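Local coordinates for probable oxidoreductase (Mycobacterium abscessus, PDB 4EYE), which probably works as an oxidoreductase of the medium-chain dehydrogenase/reductase family, resembling quinone oxidoreductases, with its natural substrate not established, at residues A137-A142 with P311-R316; L164-A169 with E213-A218; I172-I177 with T197-S202; K186-V191 with K217-A222. All blocks are in the same frame, centred on the assembly; numbering follows the deposited sequence.

Contact 1. Residues A137-A142 with P311-R316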
loop_
_atom_site.group_PDB
_atom_site.type_symbol
_atom_site.label_atom_id
_atom_site.label_comp_id
_atom_site.label_asym_id
_atom_site.label_seq_id
_atom_site.Cartn_x
_atom_site.Cartn_y
_atom_site.Cartn_z
ATOM N N ALA A 137 2.221 -0.595 11.368
ATOM C CA ALA A 137 3.400 -1.194 10.743
ATOM C C ALA A 137 3.015 -1.962 9.480
ATOM O O ALA A 137 3.608 -1.783 8.401
ATOM C CB ALA A 137 4.130 -2.122 11.697
ATOM N N VAL A 138 1.974 -2.786 9.573
ATOM C CA VAL A 138 1.573 -3.535 8.329
ATOM C C VAL A 138 1.166 -2.569 7.241
ATOM O O VAL A 138 1.419 -2.804 6.023
ATOM C CB VAL A 138 0.542 -4.690 8.584
ATOM C CG1 VAL A 138 -0.893 -4.129 8.677
ATOM C CG2 VAL A 138 0.670 -5.786 7.493
ATOM N N ALA A 139 0.576 -1.439 7.639
ATOM C CA ALA A 139 0.105 -0.473 6.694
ATOM C C ALA A 139 1.245 0.114 5.837
ATOM O O ALA A 139 1.031 0.440 4.684
ATOM C CB ALA A 139 -0.656 0.653 7.393
ATOM N N LEU A 140 2.433 0.229 6.425
ATOM C CA LEU A 140 3.637 0.648 5.725
ATOM C C LEU A 140 4.006 -0.259 4.559
ATOM O O LEU A 140 4.584 0.193 3.582
ATOM C CB LEU A 140 4.867 0.669 6.647
ATOM C CG LEU A 140 5.087 1.748 7.682
ATOM C CD1 LEU A 140 6.415 1.524 8.440
ATOM C CD2 LEU A 140 5.023 3.170 7.089
ATOM N N ILE A 141 3.684 -1.546 4.626
ATOM C CA ILE A 141 4.381 -2.526 3.791
ATOM C C ILE A 141 4.266 -2.377 2.275
ATOM O O ILE A 141 5.267 -2.122 1.620
ATOM C CB ILE A 141 4.093 -3.975 4.214
ATOM C CG1 ILE A 141 4.579 -4.209 5.630
ATOM C CG2 ILE A 141 4.777 -4.953 3.263
ATOM C CD1 ILE A 141 4.161 -5.538 6.234
ATOM N N ALA A 142 3.088 -2.568 1.703
ATOM C CA ALA A 142 2.914 -2.356 0.254
ATOM C C ALA A 142 2.817 -0.869 -0.050
ATOM O O ALA A 142 3.613 -0.359 -0.883
ATOM C CB ALA A 142 1.709 -3.097 -0.309
ATOM N N PRO A 311 0.692 6.071 9.760
ATOM C CA PRO A 311 -0.280 5.555 8.797
ATOM C C PRO A 311 -1.665 5.376 9.387
ATOM O O PRO A 311 -1.818 4.662 10.398
ATOM C CB PRO A 311 0.306 4.185 8.410
ATOM C CG PRO A 311 1.769 4.320 8.646
ATOM C CD PRO A 311 1.876 5.184 9.879
ATOM N N PRO A 312 -2.682 6.026 8.794
ATOM C CA PRO A 312 -4.071 5.829 9.281
ATOM C C PRO A 312 -4.602 4.424 9.032
ATOM O O PRO A 312 -4.494 3.911 7.925
ATOM C CB PRO A 312 -4.899 6.866 8.512
ATOM C CG PRO A 312 -3.922 7.758 7.824
ATOM C CD PRO A 312 -2.584 7.050 7.745
ATOM N N VAL A 313 -5.132 3.811 10.072
ATOM C CA VAL A 313 -5.774 2.535 9.984
ATOM C C VAL A 313 -7.244 2.695 10.370
ATOM O O VAL A 313 -7.553 3.026 11.514
ATOM C CB VAL A 313 -5.119 1.479 10.900
ATOM C CG1 VAL A 313 -5.852 0.142 10.724
ATOM C CG2 VAL A 313 -3.635 1.314 10.530
ATOM N N SER A 314 -8.135 2.491 9.397
ATOM C CA SER A 314 -9.536 2.893 9.577
ATOM C C SER A 314 -10.384 1.736 10.147
ATOM O O SER A 314 -11.420 1.977 10.779
ATOM C CB SER A 314 -10.108 3.393 8.261
ATOM O OG SER A 314 -10.026 2.387 7.239
ATOM N N ALA A 315 -9.923 0.498 9.961
ATOM C CA ALA A 315 -10.622 -0.669 10.408
ATOM C C ALA A 315 -9.646 -1.804 10.774
ATOM O O ALA A 315 -8.673 -2.059 10.045
ATOM C CB ALA A 315 -11.562 -1.166 9.323
ATOM N N ARG A 316 -9.960 -2.499 11.879
ATOM C CA ARG A 316 -9.263 -3.690 12.279
ATOM C C ARG A 316 -10.327 -4.753 12.519
ATOM O O ARG A 316 -11.085 -4.685 13.472
ATOM C CB ARG A 316 -8.390 -3.450 13.515
ATOM C CG ARG A 316 -7.557 -2.199 13.443
ATOM C CD ARG A 316 -6.529 -2.100 14.537
ATOM N NE ARG A 316 -5.912 -0.783 14.561
ATOM C CZ ARG A 316 -4.811 -0.489 15.264
ATOM N NH1 ARG A 316 -4.238 -1.411 15.995
ATOM N NH2 ARG A 316 -4.300 0.727 15.240
#
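A139 and P311 bring the backbones closest, their CA atoms 6.4 Å apart, where helix 134-140 passes the loop leading into strand 313-318. Both CB atoms face across the gap: the methyl of A139 meets CB of P311 at 3.8 Å. One residue on, L140 reaches the same proline from a different angle. Its CG lies opposite the carbonyl carbon (chi1 -75°), and CD1 continues the chain in the extended direction (chi2 -179°), which turns the other methyl, CD2, to CG of P311, also 3.8 Å away. The leucine branch and the pyrrolidine ring pass each other on a slant, and P311 is held by two methyls, one at its CB and one at its CG. V313 adds a looser touch, its CG2 standing 4.4 Å from CB of A139.

As in relatives with this two-domain fold, the chain passes from the GroES-like part into the Rossmann part between these two segments, and strand 313-318 is back in the mixed sheet of the first, running parallel to strand 337-341, with P312 and S314 bonded through their backbones to K337. On its other flanks L140 packs against M106, P129 and L132. Beyond the apolar patch, R316 makes a salt bridge from NH2 to OD2 of D133, and the amide of A142 is bonded to OE2 of E85.

Contact 2. Residues L164-A169 with E213-A218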
loop_
_atom_site.group_PDB
_atom_site.type_symbol
_atom_site.label_atom_id
_atom_site.label_comp_id
_atom_site.label_asym_id
_atom_site.label_seq_id
_atom_site.Cartn_x
_atom_site.Cartn_y
_atom_site.Cartn_z
ATOM N N LEU A 164 -0.262 16.529 -6.965
ATOM C CA LEU A 164 -1.655 16.204 -7.075
ATOM C C LEU A 164 -1.771 14.706 -6.812
ATOM O O LEU A 164 -1.178 13.908 -7.549
ATOM C CB LEU A 164 -2.212 16.492 -8.473
ATOM C CG LEU A 164 -3.643 16.025 -8.757
ATOM C CD1 LEU A 164 -4.535 16.882 -7.875
ATOM C CD2 LEU A 164 -4.021 16.133 -10.247
ATOM N N VAL A 165 -2.569 14.348 -5.819
ATOM C CA VAL A 165 -2.815 12.942 -5.497
ATOM C C VAL A 165 -4.258 12.621 -5.876
ATOM O O VAL A 165 -5.192 13.213 -5.346
ATOM C CB VAL A 165 -2.567 12.587 -4.008
ATOM C CG1 VAL A 165 -2.876 11.095 -3.772
ATOM C CG2 VAL A 165 -1.120 12.914 -3.578
ATOM N N LEU A 166 -4.418 11.668 -6.785
ATOM C CA LEU A 166 -5.739 11.174 -7.199
ATOM C C LEU A 166 -6.085 9.934 -6.368
ATOM O O LEU A 166 -5.205 9.323 -5.724
ATOM C CB LEU A 166 -5.715 10.845 -8.696
ATOM C CG LEU A 166 -5.452 12.050 -9.654
ATOM C CD1 LEU A 166 -5.242 11.614 -11.088
ATOM C CD2 LEU A 166 -6.647 12.972 -9.634
ATOM N N GLY A 167 -7.361 9.541 -6.381
ATOM C CA GLY A 167 -7.827 8.383 -5.553
ATOM C C GLY A 167 -7.366 8.510 -4.096
ATOM O O GLY A 167 -6.879 7.554 -3.478
ATOM N N ALA A 168 -7.453 9.732 -3.589
ATOM C CA ALA A 168 -6.615 10.180 -2.480
ATOM C C ALA A 168 -6.951 9.505 -1.148
ATOM O O ALA A 168 -6.074 9.384 -0.323
ATOM C CB ALA A 168 -6.704 11.684 -2.341
ATOM N N ALA A 169 -8.191 9.051 -0.972
ATOM C CA ALA A 169 -8.606 8.342 0.283
ATOM C C ALA A 169 -8.254 6.828 0.326
ATOM O O ALA A 169 -8.453 6.184 1.329
ATOM C CB ALA A 169 -10.130 8.501 0.506
ATOM N N GLU A 213 -17.083 17.541 -12.804
ATOM C CA GLU A 213 -16.813 18.322 -14.014
ATOM C C GLU A 213 -15.982 19.545 -13.662
ATOM O O GLU A 213 -16.267 20.244 -12.685
ATOM C CB GLU A 213 -18.123 18.751 -14.721
ATOM N N GLY A 214 -14.943 19.786 -14.451
ATOM C CA GLY A 214 -14.070 20.952 -14.286
ATOM C C GLY A 214 -12.969 20.829 -13.220
ATOM O O GLY A 214 -12.281 21.805 -12.929
ATOM N N TRP A 215 -12.794 19.658 -12.629
ATOM C CA TRP A 215 -11.800 19.518 -11.525
ATOM C C TRP A 215 -10.394 19.848 -11.980
ATOM O O TRP A 215 -9.623 20.443 -11.223
ATOM C CB TRP A 215 -11.874 18.136 -10.888
ATOM C CG TRP A 215 -11.384 17.022 -11.765
ATOM C CD1 TRP A 215 -12.111 16.240 -12.644
ATOM C CD2 TRP A 215 -10.003 16.527 -11.877
ATOM N NE1 TRP A 215 -11.295 15.328 -13.274
ATOM C CE2 TRP A 215 -10.028 15.444 -12.842
ATOM C CE3 TRP A 215 -8.803 16.873 -11.296
ATOM C CZ2 TRP A 215 -8.878 14.745 -13.192
ATOM C CZ3 TRP A 215 -7.656 16.162 -11.649
ATOM C CH2 TRP A 215 -7.686 15.142 -12.582
ATOM N N ALA A 216 -10.050 19.473 -13.218
ATOM C CA ALA A 216 -8.695 19.754 -13.744
ATOM C C ALA A 216 -8.434 21.230 -13.763
ATOM O O ALA A 216 -7.344 21.676 -13.395
ATOM C CB ALA A 216 -8.468 19.145 -15.117
ATOM N N LYS A 217 -9.437 22.007 -14.174
ATOM C CA LYS A 217 -9.320 23.467 -14.188
ATOM C C LYS A 217 -9.221 23.995 -12.769
ATOM O O LYS A 217 -8.445 24.913 -12.506
ATOM C CB LYS A 217 -10.477 24.143 -14.977
ATOM N N ALA A 218 -9.973 23.419 -11.837
ATOM C CA ALA A 218 -9.855 23.838 -10.426
ATOM C C ALA A 218 -8.445 23.528 -9.842
ATOM O O ALA A 218 -7.893 24.316 -9.071
ATOM C CB ALA A 218 -10.924 23.172 -9.584
#
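The indole of W215 is approached by two leucine methyls, and they come in differently. CD2 of L164 lies at the rim of the six-membered ring, in its plane, 3.9 Å from CZ3. CD2 of L166 reaches the same end of the indole, the end farthest from CB, and sits 3.8 Å from CH2 and 3.9 Å from CZ3. Both leucines cross the tryptophan at roughly a right angle.

W215 opens helix 215-222, with G214 in the N-cap position. The CG of W215 is wedged between its backbone N and carbonyl carbon (chi1 70°), and from there the ring extends to the end of strand 162-165 and the loop after it. That strand is central in the parallel sheet, paired through V165 with strand 186-191 and through L164 with strand 228-233; L166, just past its end, is also bonded to V232. At G167 a GxxGxxG-like run begins, consistent with the dinucleotide-binding loop that follows the first strand of a Rossmann fold. The backbones stay far apart, L164 and A216 coming no nearer than 10.3 Å between CA atoms, so the bulk of the indole does the bridging, with D242 of helix 240-245 also against it.

All three touching residues are buried and no hydrogen bond crosses, which implies a grip by shape and exclusion of water, weakly directional and carried by carbon alone.

Contact 3. Residues I172-I177 with T197-S202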
loop_
_atom_site.group_PDB
_atom_site.type_symbol
_atom_site.label_atom_id
_atom_site.label_comp_id
_atom_site.label_asym_id
_atom_site.label_seq_id
_atom_site.Cartn_x
_atom_site.Cartn_y
_atom_site.Cartn_z
ATOM N N ILE A 172 -3.062 3.634 -1.363
ATOM C CA ILE A 172 -1.957 4.249 -2.028
ATOM C C ILE A 172 -2.015 5.760 -1.922
ATOM O O ILE A 172 -1.041 6.395 -1.584
ATOM C CB ILE A 172 -1.902 3.810 -3.495
ATOM C CG1 ILE A 172 -1.513 2.347 -3.549
ATOM C CG2 ILE A 172 -0.856 4.677 -4.210
ATOM C CD1 ILE A 172 0.003 2.176 -3.355
ATOM N N GLY A 173 -3.197 6.323 -2.158
ATOM C CA GLY A 173 -3.397 7.755 -2.030
ATOM C C GLY A 173 -3.004 8.314 -0.676
ATOM O O GLY A 173 -2.362 9.345 -0.606
ATOM N N THR A 174 -3.407 7.631 0.408
ATOM C CA THR A 174 -3.088 8.053 1.754
ATOM C C THR A 174 -1.581 8.078 2.035
ATOM O O THR A 174 -1.058 9.087 2.551
ATOM C CB THR A 174 -3.781 7.114 2.779
ATOM O OG1 THR A 174 -5.196 7.207 2.555
ATOM C CG2 THR A 174 -3.462 7.517 4.207
ATOM N N ALA A 175 -0.896 6.993 1.645
ATOM C CA ALA A 175 0.549 6.966 1.701
ATOM C C ALA A 175 1.159 8.086 0.843
ATOM O O ALA A 175 2.137 8.729 1.220
ATOM C CB ALA A 175 1.091 5.584 1.278
ATOM N N ALA A 176 0.550 8.329 -0.295
ATOM C CA ALA A 176 1.069 9.353 -1.255
ATOM C C ALA A 176 0.975 10.754 -0.633
ATOM O O ALA A 176 1.923 11.543 -0.741
ATOM C CB ALA A 176 0.278 9.274 -2.563
ATOM N N ILE A 177 -0.098 11.000 0.128
ATOM C CA ILE A 177 -0.248 12.249 0.855
ATOM C C ILE A 177 0.793 12.377 1.981
ATOM O O ILE A 177 1.480 13.404 2.081
ATOM C CB ILE A 177 -1.654 12.404 1.506
ATOM C CG1 ILE A 177 -2.737 12.459 0.419
ATOM C CG2 ILE A 177 -1.758 13.719 2.322
ATOM C CD1 ILE A 177 -4.140 12.369 0.977
ATOM N N THR A 197 -13.795 13.403 2.130
ATOM C CA THR A 197 -13.171 14.720 2.106
ATOM C C THR A 197 -12.491 15.089 3.432
ATOM O O THR A 197 -11.345 15.528 3.426
ATOM C CB THR A 197 -14.201 15.826 1.711
ATOM O OG1 THR A 197 -14.654 15.562 0.383
ATOM C CG2 THR A 197 -13.553 17.207 1.740
ATOM N N GLU A 198 -13.183 14.903 4.560
ATOM C CA GLU A 198 -12.590 15.267 5.869
ATOM C C GLU A 198 -11.452 14.316 6.262
ATOM O O GLU A 198 -10.460 14.733 6.866
ATOM C CB GLU A 198 -13.643 15.285 6.980
ATOM C CG GLU A 198 -14.768 16.272 6.740
ATOM C CD GLU A 198 -14.287 17.687 6.562
ATOM O OE1 GLU A 198 -14.966 18.417 5.810
ATOM O OE2 GLU A 198 -13.243 18.080 7.158
ATOM N N PHE A 199 -11.615 13.049 5.933
ATOM C CA PHE A 199 -10.563 12.071 6.170
ATOM C C PHE A 199 -9.294 12.508 5.481
ATOM O O PHE A 199 -8.235 12.580 6.087
ATOM C CB PHE A 199 -10.963 10.698 5.667
ATOM C CG PHE A 199 -9.820 9.697 5.712
ATOM C CD1 PHE A 199 -9.474 9.096 6.899
ATOM C CD2 PHE A 199 -9.078 9.422 4.579
ATOM C CE1 PHE A 199 -8.404 8.179 6.942
ATOM C CE2 PHE A 199 -8.014 8.524 4.621
ATOM C CZ PHE A 199 -7.673 7.920 5.806
ATOM N N VAL A 200 -9.407 12.805 4.197
ATOM C CA VAL A 200 -8.259 13.216 3.397
ATOM C C VAL A 200 -7.622 14.480 3.922
ATOM O O VAL A 200 -6.380 14.564 4.034
ATOM C CB VAL A 200 -8.641 13.295 1.893
ATOM C CG1 VAL A 200 -7.623 14.093 1.111
ATOM C CG2 VAL A 200 -8.771 11.868 1.354
ATOM N N LYS A 201 -8.460 15.470 4.278
ATOM C CA LYS A 201 -7.939 16.658 4.946
ATOM C C LYS A 201 -7.161 16.267 6.215
ATOM O O LYS A 201 -6.068 16.753 6.441
ATOM C CB LYS A 201 -9.088 17.654 5.264
ATOM C CG LYS A 201 -8.599 19.040 5.600
ATOM C CD LYS A 201 -7.923 19.776 4.434
ATOM C CE LYS A 201 -7.302 21.099 4.908
ATOM N NZ LYS A 201 -6.393 21.671 3.856
ATOM N N SER A 202 -7.714 15.376 7.041
ATOM C CA SER A 202 -7.038 14.996 8.284
ATOM C C SER A 202 -5.687 14.292 8.031
ATOM O O SER A 202 -4.796 14.321 8.876
ATOM C CB SER A 202 -7.924 14.089 9.145
ATOM O OG SER A 202 -7.937 12.742 8.649
#
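F199 turns the edge of its ring to the hydroxyl of T174. From CB, CG stands opposite F199's own backbone N (chi1 172°), and this swings the phenyl towards helix 171-182. CE2 arrives first, 3.7 Å from OG1 of T174, which lies in the ring plane; CZ, at the tip, is 4.1 Å from the same oxygen and also rests on P312. The oxygen is not left to the phenyl, since it is hydrogen-bonded to the carbonyl O of G170 one turn earlier. The ring probably offers its mildly positive C-H rim to an oxygen already engaged.

One turn on along helix 171-182, I177 sends CD1 across to CG1 of V200, 3.9 Å away, a pure methyl contact. At the back of F199, its carbonyl O accepts a short bond of 2.6 Å from OG of S202.

The two helices come within 7.5 Å between the CA atoms of T174 and V200. They follow the first two strands of the Rossmann sheet in successive beta-alpha-beta units and cover the same sheet face: I177 lies on V187, while V200 rests on A189 and V191 and reaches V208 of strand 207-210. Helix 143-154 covers T174 through Y144.

Contact 4. Residues K186-V191 with K217-A222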
loop_
_atom_site.group_PDB
_atom_site.type_symbol
_atom_site.label_atom_id
_atom_site.label_comp_id
_atom_site.label_asym_id
_atom_site.label_seq_id
_atom_site.Cartn_x
_atom_site.Cartn_y
_atom_site.Cartn_z
ATOM N N LYS A 186 3.761 20.342 -1.099
ATOM C CA LYS A 186 2.352 20.718 -0.968
ATOM C C LYS A 186 1.521 19.703 -1.717
ATOM O O LYS A 186 1.933 19.236 -2.776
ATOM C CB LYS A 186 2.118 22.114 -1.538
ATOM C CG LYS A 186 0.673 22.635 -1.410
ATOM C CD LYS A 186 0.504 24.120 -1.849
ATOM C CE LYS A 186 -0.987 24.531 -1.842
ATOM N NZ LYS A 186 -1.208 26.011 -1.941
ATOM N N VAL A 187 0.379 19.347 -1.131
ATOM C CA VAL A 187 -0.463 18.304 -1.645
ATOM C C VAL A 187 -1.871 18.823 -1.925
ATOM O O VAL A 187 -2.556 19.343 -1.044
ATOM C CB VAL A 187 -0.569 17.073 -0.685
ATOM C CG1 VAL A 187 -1.572 16.074 -1.237
ATOM C CG2 VAL A 187 0.779 16.377 -0.497
ATOM N N ILE A 188 -2.284 18.665 -3.175
ATOM C CA ILE A 188 -3.672 18.826 -3.570
ATOM C C ILE A 188 -4.197 17.411 -3.774
ATOM O O ILE A 188 -3.571 16.639 -4.506
ATOM C CB ILE A 188 -3.805 19.632 -4.886
ATOM C CG1 ILE A 188 -3.293 21.064 -4.699
ATOM C CG2 ILE A 188 -5.272 19.753 -5.299
ATOM C CD1 ILE A 188 -3.021 21.795 -6.005
ATOM N N ALA A 189 -5.305 17.077 -3.118
ATOM C CA ALA A 189 -5.910 15.771 -3.222
ATOM C C ALA A 189 -7.250 15.861 -3.927
ATOM O O ALA A 189 -8.051 16.776 -3.635
ATOM C CB ALA A 189 -6.099 15.201 -1.834
ATOM N N VAL A 190 -7.499 14.934 -4.848
ATOM C CA VAL A 190 -8.825 14.794 -5.467
ATOM C C VAL A 190 -9.451 13.499 -4.981
ATOM O O VAL A 190 -8.770 12.468 -4.935
ATOM C CB VAL A 190 -8.745 14.786 -6.989
ATOM C CG1 VAL A 190 -10.142 14.589 -7.593
ATOM C CG2 VAL A 190 -8.173 16.121 -7.466
ATOM N N VAL A 191 -10.705 13.575 -4.543
ATOM C CA VAL A 191 -11.426 12.403 -4.067
ATOM C C VAL A 191 -12.590 12.062 -4.998
ATOM O O VAL A 191 -13.411 12.917 -5.301
ATOM C CB VAL A 191 -11.971 12.588 -2.633
ATOM C CG1 VAL A 191 -10.819 12.701 -1.616
ATOM C CG2 VAL A 191 -12.942 13.768 -2.536
ATOM N N LYS A 217 -9.437 22.007 -14.174
ATOM C CA LYS A 217 -9.320 23.467 -14.188
ATOM C C LYS A 217 -9.221 23.995 -12.769
ATOM O O LYS A 217 -8.445 24.913 -12.506
ATOM C CB LYS A 217 -10.477 24.143 -14.977
ATOM N N ALA A 218 -9.973 23.419 -11.837
ATOM C CA ALA A 218 -9.855 23.838 -10.426
ATOM C C ALA A 218 -8.445 23.528 -9.842
ATOM O O ALA A 218 -7.893 24.316 -9.071
ATOM C CB ALA A 218 -10.924 23.172 -9.584
ATOM N N VAL A 219 -7.864 22.387 -10.205
ATOM C CA VAL A 219 -6.500 22.079 -9.754
ATOM C C VAL A 219 -5.563 23.179 -10.244
ATOM O O VAL A 219 -4.795 23.741 -9.467
ATOM C CB VAL A 219 -6.014 20.677 -10.207
ATOM C CG1 VAL A 219 -4.515 20.498 -9.968
ATOM C CG2 VAL A 219 -6.785 19.610 -9.456
ATOM N N ARG A 220 -5.638 23.487 -11.533
ATOM C CA ARG A 220 -4.827 24.563 -12.091
ATOM C C ARG A 220 -4.984 25.883 -11.353
ATOM O O ARG A 220 -3.994 26.555 -11.052
ATOM C CB ARG A 220 -5.183 24.802 -13.544
ATOM C CG ARG A 220 -4.486 23.881 -14.509
ATOM C CD ARG A 220 -3.989 24.669 -15.715
ATOM N NE ARG A 220 -3.003 23.836 -16.350
ATOM C CZ ARG A 220 -1.690 24.019 -16.337
ATOM N NH1 ARG A 220 -1.116 25.095 -15.797
ATOM N NH2 ARG A 220 -0.945 23.092 -16.913
ATOM N N GLU A 221 -6.231 26.261 -11.084
ATOM C CA GLU A 221 -6.513 27.546 -10.434
ATOM C C GLU A 221 -5.941 27.576 -9.015
ATOM O O GLU A 221 -5.422 28.594 -8.579
ATOM C CB GLU A 221 -8.032 27.847 -10.420
ATOM C CG GLU A 221 -8.376 29.253 -10.909
ATOM C CD GLU A 221 -9.525 29.254 -11.902
ATOM O OE1 GLU A 221 -9.320 29.745 -13.029
ATOM O OE2 GLU A 221 -10.619 28.742 -11.575
ATOM N N ALA A 222 -6.024 26.442 -8.317
ATOM C CA ALA A 222 -5.422 26.303 -6.992
ATOM C C ALA A 222 -3.889 26.495 -7.002
ATOM O O ALA A 222 -3.310 26.814 -5.965
ATOM C CB ALA A 222 -5.801 24.966 -6.353
#
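I188 carries CG1 opposite its carbonyl carbon (chi1 -64°) and then extends (chi2 164°), which projects CD1 off the strand to the CB of A222, 4.2 Å away. The same methyl lies 4.3 Å from the backbone O of V219. In V219 it is CG1 that stands across from the backbone N, and the other branch, CG2, is the one turned to the strand. There it meets two partners: CG2 of V190 at 4.2 Å and, a little farther off, CG2 of I188 at 4.4 Å.

Strand 186-191 and helix 217-222 run nearly antiparallel, at 162° between their directions, with their axes 10.3 Å apart at closest. This is the layering of a Rossmann sheet, a crossover helix lying back along the strands it covers. I188 and V190 face this helix; V219 also touches L164 and L209 on the strands to either side. On the outer side of the helix, R220 turns away and bonds through NE to the O of R245.

Nothing polar is exchanged between the two segments, and the separations of 4.2 Å and more are ordinary van der Waals distances between aliphatic groups, with no bond to fix the register of helix on strand.

Contact 2 is buried throughout, while contacts 1, 3 and 4 each include one partly exposed residue, V313, F199 and A222. Contact 1 belongs to the catalytic part; contacts 2, 3 and 4 build the Rossmann part. Contacts 2 and 4 share helix 215-222, laid on neighbouring strands 162-165 and 186-191, whereas contact 3 joins two helices on the opposite face, so strand 186-191 is sandwiched between contacts 3 and 4. Contacts 1 and 3 meet at P312, whose CG lies 3.7 Å from CG2 of T174, a point where the two parts touch. Chemically, contacts 1 and 4 are purely aliphatic, contact 2 adds an indole, and only contact 3 brings a hydroxyl to the interface.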